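Local atomic coordinates of particle-associated glycoside hydrolase (Acinetobacter phage Fri1, PDB entry 6C72), a protein that probably cleaves the capsular polysaccharide of Acinetobacter baumannii as a trimeric phage tailspike, opening the way for virus entry. Residues 177-186 / 201-211; 289-300 / 322-333. All coordinates share one frame; numbering follows the deposited sequence.

Overall arrangement
Both contacts join successive rungs of a right-handed parallel beta-helix, the elongated body expected of a tailspike, and both repeat the same step from one coil to the next. Their centres lie 22 Å apart and their nearest atoms about 7 Å, so they do not touch; contact 1 closes in the chain before contact 2 opens. Contact 1 pairs strand 179-182 with strand 204-207, and its bonds are chiefly backbone ladder with tryptophan packed on the buried side. Contact 2 stacks the loop 290-299 on the loop 325-332 beyond a short strand pairing; four waters and one serine hydroxyl bridge the loops there, and several of its residues are exposed.

Contact 1: residues 177-186 / 201-211; sequences HGTFWHSSDG and VSNLKMLGSRL
Trp181 and Met206 lie side by side on the inner face of two parallel strands, where the thioether methyl CE of Met206 meets Trp181 CE3 at 3.6 Å. With its CG anti to the backbone N (chi1 -169°), the indole reaches Val201 CG2 with its edge and Leu204 with its benzo end, while Trp181 NE1 bonds to the carbonyl of Ala137 on the preceding strand. Between the two strands runs a parallel ladder: Lys205 N donates to Thr179 O, Trp181 N to Lys205 O at 2.8 Å, and Leu207 N to Trp181 O. On the other face, Phe180 CD1 packs against Leu207 CD1 at 3.7 Å. His182 follows with Leu207 CB over its ring face, and its ND1 donates to Ser209 O at 2.8 Å, the acceptor lying in the ring plane but the donor standing above the carbonyl plane. His182 NE2 pairs with His134 and Ser209 OG with Glu103, two zinc-binding residues, metal-free in this chain. Farther out, the Arg210 guanidinium lays a face on the Asp185-Gly186 peptide, and its NH1 bonds Leu211 O. The contact thus passes from apolar coil stacking within the beta-helix to a polar margin where one imidazole ties neighbouring rungs together.

Contact 2: residues 289-300 / 322-333; sequences QLKPELTWVYLF and FNALASAGAEPT
Thr333 O is gripped by two backbone donors, Leu299 N at 3.0 Å and Phe300 N at 3.2 Å, both in its carbonyl plane, where two loops of adjacent coils of the parallel beta-helix rejoin the strands. At the opposite end of the loops, Gln289 N donates to Asn323 O and Leu325 N to Gln289 O, the last rungs of a parallel pairing. Between these ends lies Trp296. Its CG sits between the backbone N and the carbonyl carbon (chi1 45°), which turns the indole inward as a slab: Ala330 CB stands 3.3 Å from the centroid of the six-membered ring, only 3° off its normal, and Gln289 CB lies against the opposite face. Pro332 CA and Leu325 O come to the ring edge. A water accepts from Trp296 NE1 and donates to Gln289 O and Leu325 O, so the indole N-H, the carbonyl at the end of one strand and the carbonyl just beyond the other share one partner.

Toward the strands, beyond the indole, Leu299 CD2 packs on Phe322 CB, and Phe322 points its ring edge at the face of Phe300, the planes 62° apart. Glu331 N bonds Val297 O, while Thr333 OG1 donates to the anti lone pair of Glu331 OE1, an oxygen also salt-bridged to Arg362. The first residue of the type II turn 327-330 is tied to the type I turn 291-294: Ser327 OG donates to a lone pair of Pro292 O at 2.7 Å, in the plane of that carbonyl.

Contact 1: residues 177-186 / 201-211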
loop_
_atom_site.group_PDB
_atom_site.type_symbol
_atom_site.label_atom_id
_atom_site.label_comp_id
_atom_site.label_asym_id
_atom_site.label_seq_id
_atom_site.Cartn_x
_atom_site.Cartn_y
_atom_site.Cartn_z
ATOM N N HIS A 177 29.724 -3.458 12.635
ATOM C CA HIS A 177 29.262 -4.244 13.768
ATOM C C HIS A 177 30.419 -4.528 14.719
ATOM O O HIS A 177 31.564 -4.718 14.295
ATOM C CB HIS A 177 28.610 -5.539 13.288
ATOM C CG HIS A 177 27.265 -5.326 12.669
ATOM N ND1 HIS A 177 26.175 -4.903 13.397
ATOM C CD2 HIS A 177 26.842 -5.444 11.389
ATOM C CE1 HIS A 177 25.136 -4.776 12.594
ATOM N NE2 HIS A 177 25.513 -5.098 11.370
ATOM N N GLY A 178 30.124 -4.501 16.014
ATOM C CA GLY A 178 31.119 -4.836 17.015
ATOM C C GLY A 178 30.868 -6.193 17.648
ATOM O O GLY A 178 31.769 -6.789 18.233
ATOM N N THR A 179 29.642 -6.690 17.547
ATOM C CA THR A 179 29.273 -7.983 18.094
ATOM C C THR A 179 29.193 -8.985 16.948
ATOM O O THR A 179 28.471 -8.754 15.971
ATOM C CB THR A 179 27.940 -7.893 18.835
ATOM O OG1 THR A 179 28.037 -6.912 19.870
ATOM C CG2 THR A 179 27.567 -9.247 19.457
ATOM N N PHE A 180 29.938 -10.086 17.061
ATOM C CA PHE A 180 29.922 -11.156 16.065
ATOM C C PHE A 180 29.444 -12.436 16.740
ATOM O O PHE A 180 30.189 -13.064 17.508
ATOM C CB PHE A 180 31.301 -11.350 15.434
ATOM C CG PHE A 180 31.809 -10.134 14.724
ATOM C CD1 PHE A 180 31.446 -9.886 13.406
ATOM C CD2 PHE A 180 32.667 -9.239 15.364
ATOM C CE1 PHE A 180 31.914 -8.758 12.751
ATOM C CE2 PHE A 180 33.136 -8.113 14.716
ATOM C CZ PHE A 180 32.772 -7.873 13.415
ATOM N N TRP A 181 28.232 -12.858 16.397
ATOM C CA TRP A 181 27.530 -13.910 17.127
ATOM C C TRP A 181 27.610 -15.211 16.331
ATOM O O TRP A 181 27.063 -15.309 15.225
ATOM C CB TRP A 181 26.090 -13.474 17.372
ATOM C CG TRP A 181 25.323 -14.318 18.324
ATOM C CD1 TRP A 181 25.796 -15.322 19.097
ATOM C CD2 TRP A 181 23.916 -14.234 18.585
ATOM N NE1 TRP A 181 24.781 -15.871 19.830
ATOM C CE2 TRP A 181 23.614 -15.217 19.539
ATOM C CE3 TRP A 181 22.882 -13.424 18.095
ATOM C CZ2 TRP A 181 22.315 -15.424 20.018
ATOM C CZ3 TRP A 181 21.593 -13.626 18.572
ATOM C CH2 TRP A 181 21.322 -14.618 19.524
ATOM N N HIS A 182 28.316 -16.196 16.882
ATOM C CA HIS A 182 28.460 -17.517 16.292
ATOM C C HIS A 182 27.670 -18.521 17.110
ATOM O O HIS A 182 27.254 -18.248 18.236
ATOM C CB HIS A 182 29.916 -17.996 16.256
ATOM C CG HIS A 182 30.905 -17.008 15.720
ATOM N ND1 HIS A 182 31.656 -17.254 14.589
ATOM C CD2 HIS A 182 31.328 -15.814 16.198
ATOM C CE1 HIS A 182 32.479 -16.243 14.382
ATOM N NE2 HIS A 182 32.293 -15.353 15.338
ATOM N N SER A 183 27.514 -19.709 16.543
ATOM C CA SER A 183 26.923 -20.839 17.237
ATOM C C SER A 183 28.009 -21.736 17.814
ATOM O O SER A 183 29.165 -21.706 17.391
ATOM C CB SER A 183 26.028 -21.650 16.300
ATOM O OG SER A 183 25.489 -22.767 16.986
ATOM N N SER A 184 27.619 -22.562 18.779
ATOM C CA SER A 184 28.527 -23.537 19.361
ATOM C C SER A 184 28.512 -24.882 18.642
ATOM O O SER A 184 29.302 -25.757 19.013
ATOM C CB SER A 184 28.203 -23.751 20.837
ATOM O OG SER A 184 26.876 -24.209 21.007
ATOM N N ASP A 185 27.640 -25.078 17.655
ATOM C CA ASP A 185 27.616 -26.311 16.858
ATOM C C ASP A 185 27.149 -25.968 15.439
ATOM O O ASP A 185 27.196 -24.806 15.018
ATOM C CB ASP A 185 26.733 -27.378 17.538
ATOM C CG ASP A 185 25.258 -26.962 17.660
ATOM O OD1 ASP A 185 24.780 -26.082 16.906
ATOM O OD2 ASP A 185 24.561 -27.520 18.536
ATOM N N GLY A 186 26.685 -26.983 14.702
ATOM C CA GLY A 186 26.268 -26.849 13.323
ATOM C C GLY A 186 24.795 -26.592 13.090
ATOM O O GLY A 186 24.361 -26.592 11.934
ATOM N N VAL A 201 16.122 -9.530 17.682
ATOM C CA VAL A 201 17.573 -9.418 17.646
ATOM C C VAL A 201 17.907 -8.133 16.912
ATOM O O VAL A 201 17.188 -7.726 15.997
ATOM C CB VAL A 201 18.235 -10.639 16.959
ATOM C CG1 VAL A 201 17.764 -10.769 15.512
ATOM C CG2 VAL A 201 19.777 -10.527 17.026
ATOM N N SER A 202 18.994 -7.480 17.327
ATOM C CA SER A 202 19.384 -6.249 16.649
ATOM C C SER A 202 20.845 -5.915 16.899
ATOM O O SER A 202 21.479 -6.417 17.837
ATOM C CB SER A 202 18.507 -5.065 17.061
ATOM O OG SER A 202 18.788 -4.656 18.367
ATOM N N ASN A 203 21.368 -5.062 16.013
ATOM C CA ASN A 203 22.657 -4.396 16.194
ATOM C C ASN A 203 23.798 -5.400 16.360
ATOM O O ASN A 203 24.631 -5.271 17.255
ATOM C CB ASN A 203 22.618 -3.424 17.386
ATOM C CG ASN A 203 21.606 -2.313 17.213
ATOM O OD1 ASN A 203 20.876 -2.281 16.234
ATOM N ND2 ASN A 203 21.561 -1.392 18.164
ATOM N N LEU A 204 23.852 -6.393 15.477
ATOM C CA LEU A 204 24.951 -7.348 15.525
ATOM C C LEU A 204 25.091 -8.028 14.173
ATOM O O LEU A 204 24.231 -7.903 13.300
ATOM C CB LEU A 204 24.756 -8.374 16.653
ATOM C CG LEU A 204 23.452 -9.169 16.768
ATOM C CD1 LEU A 204 23.363 -10.323 15.774
ATOM C CD2 LEU A 204 23.298 -9.680 18.206
ATOM N N LYS A 205 26.190 -8.761 14.022
ATOM C CA LYS A 205 26.459 -9.581 12.849
ATOM C C LYS A 205 26.542 -11.044 13.267
ATOM O O LYS A 205 27.142 -11.367 14.299
ATOM C CB LYS A 205 27.764 -9.167 12.162
ATOM C CG LYS A 205 28.049 -9.950 10.899
ATOM C CD LYS A 205 29.024 -9.218 10.004
ATOM C CE LYS A 205 29.184 -9.916 8.661
ATOM N NZ LYS A 205 30.044 -9.135 7.718
ATOM N N MET A 206 25.933 -11.923 12.480
ATOM C CA MET A 206 25.968 -13.357 12.729
ATOM C C MET A 206 26.878 -14.014 11.701
ATOM O O MET A 206 26.801 -13.706 10.511
ATOM C CB MET A 206 24.558 -13.964 12.687
ATOM C CG MET A 206 23.563 -13.314 13.662
ATOM S SD MET A 206 21.855 -13.968 13.622
ATOM C CE MET A 206 21.803 -15.016 15.048
ATOM N N LEU A 207 27.752 -14.906 12.164
ATOM C CA LEU A 207 28.756 -15.542 11.323
ATOM C C LEU A 207 28.579 -17.054 11.348
ATOM O O LEU A 207 28.257 -17.639 12.389
ATOM C CB LEU A 207 30.194 -15.176 11.791
ATOM C CG LEU A 207 30.558 -13.699 11.621
ATOM C CD1 LEU A 207 31.926 -13.382 12.230
ATOM C CD2 LEU A 207 30.523 -13.266 10.157
ATOM N N GLY A 208 28.849 -17.687 10.200
ATOM C CA GLY A 208 28.650 -19.119 10.061
ATOM C C GLY A 208 29.723 -19.989 10.690
ATOM O O GLY A 208 29.439 -21.146 11.018
ATOM N N SER A 209 30.944 -19.471 10.870
ATOM C CA SER A 209 31.985 -20.276 11.491
ATOM C C SER A 209 31.573 -20.588 12.921
ATOM O O SER A 209 30.956 -19.761 13.597
ATOM C CB SER A 209 33.352 -19.573 11.442
ATOM O OG SER A 209 33.416 -18.403 12.247
ATOM N N ARG A 210 31.865 -21.812 13.361
ATOM C CA ARG A 210 31.254 -22.319 14.581
ATOM C C ARG A 210 32.177 -23.313 15.274
ATOM O O ARG A 210 33.138 -23.818 14.692
ATOM C CB ARG A 210 29.881 -22.949 14.271
ATOM C CG ARG A 210 29.875 -24.012 13.170
ATOM C CD ARG A 210 30.263 -25.351 13.722
ATOM N NE ARG A 210 29.809 -26.461 12.901
ATOM C CZ ARG A 210 29.772 -27.725 13.321
ATOM N NH1 ARG A 210 30.158 -28.035 14.548
ATOM N NH2 ARG A 210 29.344 -28.677 12.519
ATOM N N LEU A 211 31.859 -23.612 16.530
ATOM C CA LEU A 211 32.661 -24.559 17.297
ATOM C C LEU A 211 32.367 -25.985 16.858
ATOM O O LEU A 211 31.218 -26.337 16.584
ATOM C CB LEU A 211 32.366 -24.428 18.787
ATOM C CG LEU A 211 32.527 -23.041 19.381
ATOM C CD1 LEU A 211 32.141 -23.143 20.819
ATOM C CD2 LEU A 211 33.965 -22.566 19.232
HETATM O O HOH W 1 27.277 -4.897 16.330
HETATM O O HOH W 2 28.142 -19.939 13.556
#

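Contact 2: residues 289-300 / 322-333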
loop_
_atom_site.group_PDB
_atom_site.type_symbol
_atom_site.label_atom_id
_atom_site.label_comp_id
_atom_site.label_asym_id
_atom_site.label_seq_id
_atom_site.Cartn_x
_atom_site.Cartn_y
_atom_site.Cartn_z
ATOM N N GLN A 289 24.691 -12.609 -2.704
ATOM C CA GLN A 289 25.656 -13.696 -2.896
ATOM C C GLN A 289 26.851 -13.145 -3.681
ATOM O O GLN A 289 26.966 -13.329 -4.889
ATOM C CB GLN A 289 25.002 -14.870 -3.616
ATOM C CG GLN A 289 23.885 -15.541 -2.819
ATOM C CD GLN A 289 24.396 -16.577 -1.806
ATOM O OE1 GLN A 289 25.528 -16.505 -1.336
ATOM N NE2 GLN A 289 23.545 -17.546 -1.470
ATOM N N LEU A 290 27.773 -12.501 -2.972
ATOM C CA LEU A 290 28.913 -11.847 -3.603
ATOM C C LEU A 290 30.230 -12.580 -3.357
ATOM O O LEU A 290 31.301 -12.006 -3.569
ATOM C CB LEU A 290 29.016 -10.397 -3.131
ATOM C CG LEU A 290 27.805 -9.530 -3.475
ATOM C CD1 LEU A 290 28.058 -8.074 -3.101
ATOM C CD2 LEU A 290 27.446 -9.653 -4.960
ATOM N N LYS A 291 30.181 -13.847 -2.941
ATOM C CA LYS A 291 31.372 -14.668 -2.741
ATOM C C LYS A 291 31.266 -15.883 -3.657
ATOM O O LYS A 291 30.918 -16.984 -3.200
ATOM C CB LYS A 291 31.511 -15.087 -1.279
ATOM C CG LYS A 291 31.498 -13.923 -0.305
ATOM C CD LYS A 291 32.283 -14.254 0.937
ATOM C CE LYS A 291 32.451 -13.043 1.848
ATOM N NZ LYS A 291 33.297 -13.417 3.034
ATOM N N PRO A 292 31.598 -15.734 -4.943
ATOM C CA PRO A 292 31.344 -16.832 -5.898
ATOM C C PRO A 292 32.102 -18.106 -5.585
ATOM O O PRO A 292 31.641 -19.197 -5.953
ATOM C CB PRO A 292 31.786 -16.243 -7.246
ATOM C CG PRO A 292 31.890 -14.765 -7.019
ATOM C CD PRO A 292 32.234 -14.576 -5.581
ATOM N N GLU A 293 33.247 -18.003 -4.907
ATOM C CA GLU A 293 33.999 -19.195 -4.542
ATOM C C GLU A 293 33.253 -20.053 -3.529
ATOM O O GLU A 293 33.477 -21.267 -3.476
ATOM C CB GLU A 293 35.373 -18.798 -3.993
ATOM C CG GLU A 293 35.334 -18.062 -2.649
ATOM C CD GLU A 293 34.958 -16.567 -2.741
ATOM O OE1 GLU A 293 34.628 -16.056 -3.837
ATOM O OE2 GLU A 293 35.013 -15.893 -1.684
ATOM N N LEU A 294 32.348 -19.458 -2.749
ATOM C CA LEU A 294 31.512 -20.201 -1.808
ATOM C C LEU A 294 30.220 -20.545 -2.533
ATOM O O LEU A 294 29.219 -19.822 -2.458
ATOM C CB LEU A 294 31.257 -19.370 -0.562
ATOM C CG LEU A 294 32.497 -18.961 0.236
ATOM C CD1 LEU A 294 32.063 -17.959 1.312
ATOM C CD2 LEU A 294 33.159 -20.192 0.869
ATOM N N THR A 295 30.239 -21.686 -3.217
ATOM C CA THR A 295 29.142 -22.056 -4.105
ATOM C C THR A 295 27.831 -22.193 -3.331
ATOM O O THR A 295 27.806 -22.625 -2.175
ATOM C CB THR A 295 29.493 -23.351 -4.830
ATOM O OG1 THR A 295 29.760 -24.382 -3.866
ATOM C CG2 THR A 295 30.741 -23.129 -5.680
ATOM N N TRP A 296 26.729 -21.833 -3.989
ATOM C CA TRP A 296 25.430 -21.755 -3.332
ATOM C C TRP A 296 24.327 -22.196 -4.303
ATOM O O TRP A 296 24.584 -22.542 -5.461
ATOM C CB TRP A 296 25.185 -20.342 -2.784
ATOM C CG TRP A 296 25.544 -19.249 -3.754
ATOM C CD1 TRP A 296 26.766 -18.661 -3.928
ATOM C CD2 TRP A 296 24.674 -18.670 -4.739
ATOM N NE1 TRP A 296 26.697 -17.714 -4.930
ATOM C CE2 TRP A 296 25.427 -17.704 -5.446
ATOM C CE3 TRP A 296 23.328 -18.854 -5.069
ATOM C CZ2 TRP A 296 24.877 -16.928 -6.470
ATOM C CZ3 TRP A 296 22.784 -18.081 -6.082
ATOM C CH2 TRP A 296 23.559 -17.135 -6.779
ATOM N N VAL A 297 23.083 -22.186 -3.825
ATOM C CA VAL A 297 21.976 -22.776 -4.581
ATOM C C VAL A 297 21.105 -21.694 -5.213
ATOM O O VAL A 297 21.005 -21.605 -6.444
ATOM C CB VAL A 297 21.135 -23.706 -3.685
ATOM C CG1 VAL A 297 20.072 -24.440 -4.516
ATOM C CG2 VAL A 297 22.048 -24.686 -2.926
ATOM N N TYR A 298 20.459 -20.875 -4.387
ATOM C CA TYR A 298 19.648 -19.769 -4.874
ATOM C C TYR A 298 19.996 -18.499 -4.108
ATOM O O TYR A 298 20.756 -18.514 -3.135
ATOM C CB TYR A 298 18.147 -20.037 -4.727
ATOM C CG TYR A 298 17.651 -21.358 -5.272
ATOM C CD1 TYR A 298 17.850 -21.700 -6.601
ATOM C CD2 TYR A 298 16.925 -22.240 -4.463
ATOM C CE1 TYR A 298 17.385 -22.895 -7.110
ATOM C CE2 TYR A 298 16.433 -23.443 -4.969
ATOM C CZ TYR A 298 16.671 -23.757 -6.294
ATOM O OH TYR A 298 16.203 -24.929 -6.821
ATOM N N LEU A 299 19.399 -17.394 -4.539
ATOM C CA LEU A 299 19.617 -16.123 -3.866
ATOM C C LEU A 299 18.649 -15.936 -2.699
ATOM O O LEU A 299 19.073 -15.811 -1.545
ATOM C CB LEU A 299 19.506 -14.982 -4.885
ATOM C CG LEU A 299 19.704 -13.551 -4.397
ATOM C CD1 LEU A 299 21.022 -13.363 -3.630
ATOM C CD2 LEU A 299 19.657 -12.621 -5.607
ATOM N N PHE A 300 17.352 -15.938 -2.982
ATOM C CA PHE A 300 16.313 -15.736 -1.982
ATOM C C PHE A 300 15.189 -16.707 -2.308
ATOM O O PHE A 300 14.749 -16.774 -3.458
ATOM C CB PHE A 300 15.819 -14.286 -1.985
ATOM C CG PHE A 300 14.653 -14.041 -1.079
ATOM C CD1 PHE A 300 14.842 -13.710 0.245
ATOM C CD2 PHE A 300 13.358 -14.153 -1.553
ATOM C CE1 PHE A 300 13.764 -13.499 1.072
ATOM C CE2 PHE A 300 12.277 -13.944 -0.724
ATOM C CZ PHE A 300 12.483 -13.611 0.580
ATOM N N PHE A 322 18.463 -7.304 -4.207
ATOM C CA PHE A 322 18.817 -8.679 -4.491
ATOM C C PHE A 322 19.988 -8.640 -5.457
ATOM O O PHE A 322 19.865 -8.091 -6.554
ATOM C CB PHE A 322 17.642 -9.444 -5.091
ATOM C CG PHE A 322 16.389 -9.349 -4.279
ATOM C CD1 PHE A 322 16.157 -10.238 -3.232
ATOM C CD2 PHE A 322 15.427 -8.392 -4.575
ATOM C CE1 PHE A 322 14.998 -10.155 -2.472
ATOM C CE2 PHE A 322 14.252 -8.307 -3.827
ATOM C CZ PHE A 322 14.039 -9.191 -2.767
ATOM N N ASN A 323 21.119 -9.204 -5.051
ATOM C CA ASN A 323 22.354 -9.038 -5.801
ATOM C C ASN A 323 23.127 -10.344 -5.811
ATOM O O ASN A 323 23.380 -10.926 -4.755
ATOM C CB ASN A 323 23.194 -7.902 -5.190
ATOM C CG ASN A 323 24.346 -7.488 -6.065
ATOM O OD1 ASN A 323 24.527 -8.012 -7.160
ATOM N ND2 ASN A 323 25.134 -6.526 -5.590
ATOM N N ALA A 324 23.528 -10.792 -6.991
ATOM C CA ALA A 324 24.259 -12.044 -7.087
ATOM C C ALA A 324 25.287 -11.955 -8.204
ATOM O O ALA A 324 25.047 -11.331 -9.241
ATOM C CB ALA A 324 23.318 -13.235 -7.325
ATOM N N LEU A 325 26.447 -12.539 -7.958
ATOM C CA LEU A 325 27.439 -12.766 -8.994
ATOM C C LEU A 325 27.388 -14.232 -9.394
ATOM O O LEU A 325 26.960 -15.093 -8.616
ATOM C CB LEU A 325 28.849 -12.394 -8.522
ATOM C CG LEU A 325 29.055 -10.955 -8.028
ATOM C CD1 LEU A 325 30.448 -10.781 -7.386
ATOM C CD2 LEU A 325 28.829 -9.956 -9.145
ATOM N N ALA A 326 27.804 -14.507 -10.622
ATOM C CA ALA A 326 27.786 -15.877 -11.109
ATOM C C ALA A 326 28.611 -16.769 -10.186
ATOM O O ALA A 326 29.653 -16.357 -9.659
ATOM C CB ALA A 326 28.322 -15.936 -12.543
ATOM N N SER A 327 28.109 -17.976 -9.941
ATOM C CA SER A 327 28.805 -18.945 -9.107
ATOM C C SER A 327 28.557 -20.352 -9.633
ATOM O O SER A 327 27.474 -20.645 -10.148
ATOM C CB SER A 327 28.361 -18.834 -7.650
ATOM O OG SER A 327 29.147 -19.678 -6.832
ATOM N N ALA A 328 29.570 -21.217 -9.515
ATOM C CA ALA A 328 29.487 -22.572 -10.059
ATOM C C ALA A 328 28.321 -23.351 -9.446
ATOM O O ALA A 328 28.283 -23.587 -8.231
ATOM C CB ALA A 328 30.806 -23.303 -9.822
ATOM N N GLY A 329 27.375 -23.765 -10.298
ATOM C CA GLY A 329 26.200 -24.498 -9.877
ATOM C C GLY A 329 25.073 -23.656 -9.325
ATOM O O GLY A 329 23.983 -24.192 -9.086
ATOM N N ALA A 330 25.288 -22.356 -9.126
ATOM C CA ALA A 330 24.289 -21.487 -8.523
ATOM C C ALA A 330 23.276 -20.992 -9.543
ATOM O O ALA A 330 23.608 -20.751 -10.706
ATOM C CB ALA A 330 24.966 -20.290 -7.859
ATOM N N GLU A 331 22.032 -20.855 -9.094
ATOM C CA GLU A 331 20.970 -20.214 -9.862
ATOM C C GLU A 331 20.606 -18.908 -9.172
ATOM O O GLU A 331 20.084 -18.936 -8.044
ATOM C CB GLU A 331 19.739 -21.114 -9.979
ATOM C CG GLU A 331 18.659 -20.520 -10.854
ATOM C CD GLU A 331 17.408 -21.399 -10.937
ATOM O OE1 GLU A 331 16.511 -21.254 -10.072
ATOM O OE2 GLU A 331 17.338 -22.237 -11.867
ATOM N N PRO A 332 20.852 -17.750 -9.794
ATOM C CA PRO A 332 20.728 -16.462 -9.107
ATOM C C PRO A 332 19.301 -15.933 -9.012
ATOM O O PRO A 332 18.994 -14.805 -9.406
ATOM C CB PRO A 332 21.616 -15.544 -9.977
ATOM C CG PRO A 332 21.461 -16.126 -11.344
ATOM C CD PRO A 332 21.350 -17.612 -11.172
ATOM N N THR A 333 18.415 -16.758 -8.466
ATOM C CA THR A 333 16.987 -16.482 -8.535
ATOM C C THR A 333 16.413 -16.116 -7.173
ATOM O O THR A 333 16.975 -16.442 -6.122
ATOM C CB THR A 333 16.225 -17.670 -9.124
ATOM O OG1 THR A 333 16.735 -18.874 -8.555
ATOM C CG2 THR A 333 16.401 -17.717 -10.639
HETATM O O HOH W 3 28.296 -15.585 -5.972
HETATM O O HOH W 4 32.274 -20.339 -8.503
HETATM O O HOH W 5 26.182 -24.589 -6.022
HETATM O O HOH W 6 21.439 -23.972 -7.959
#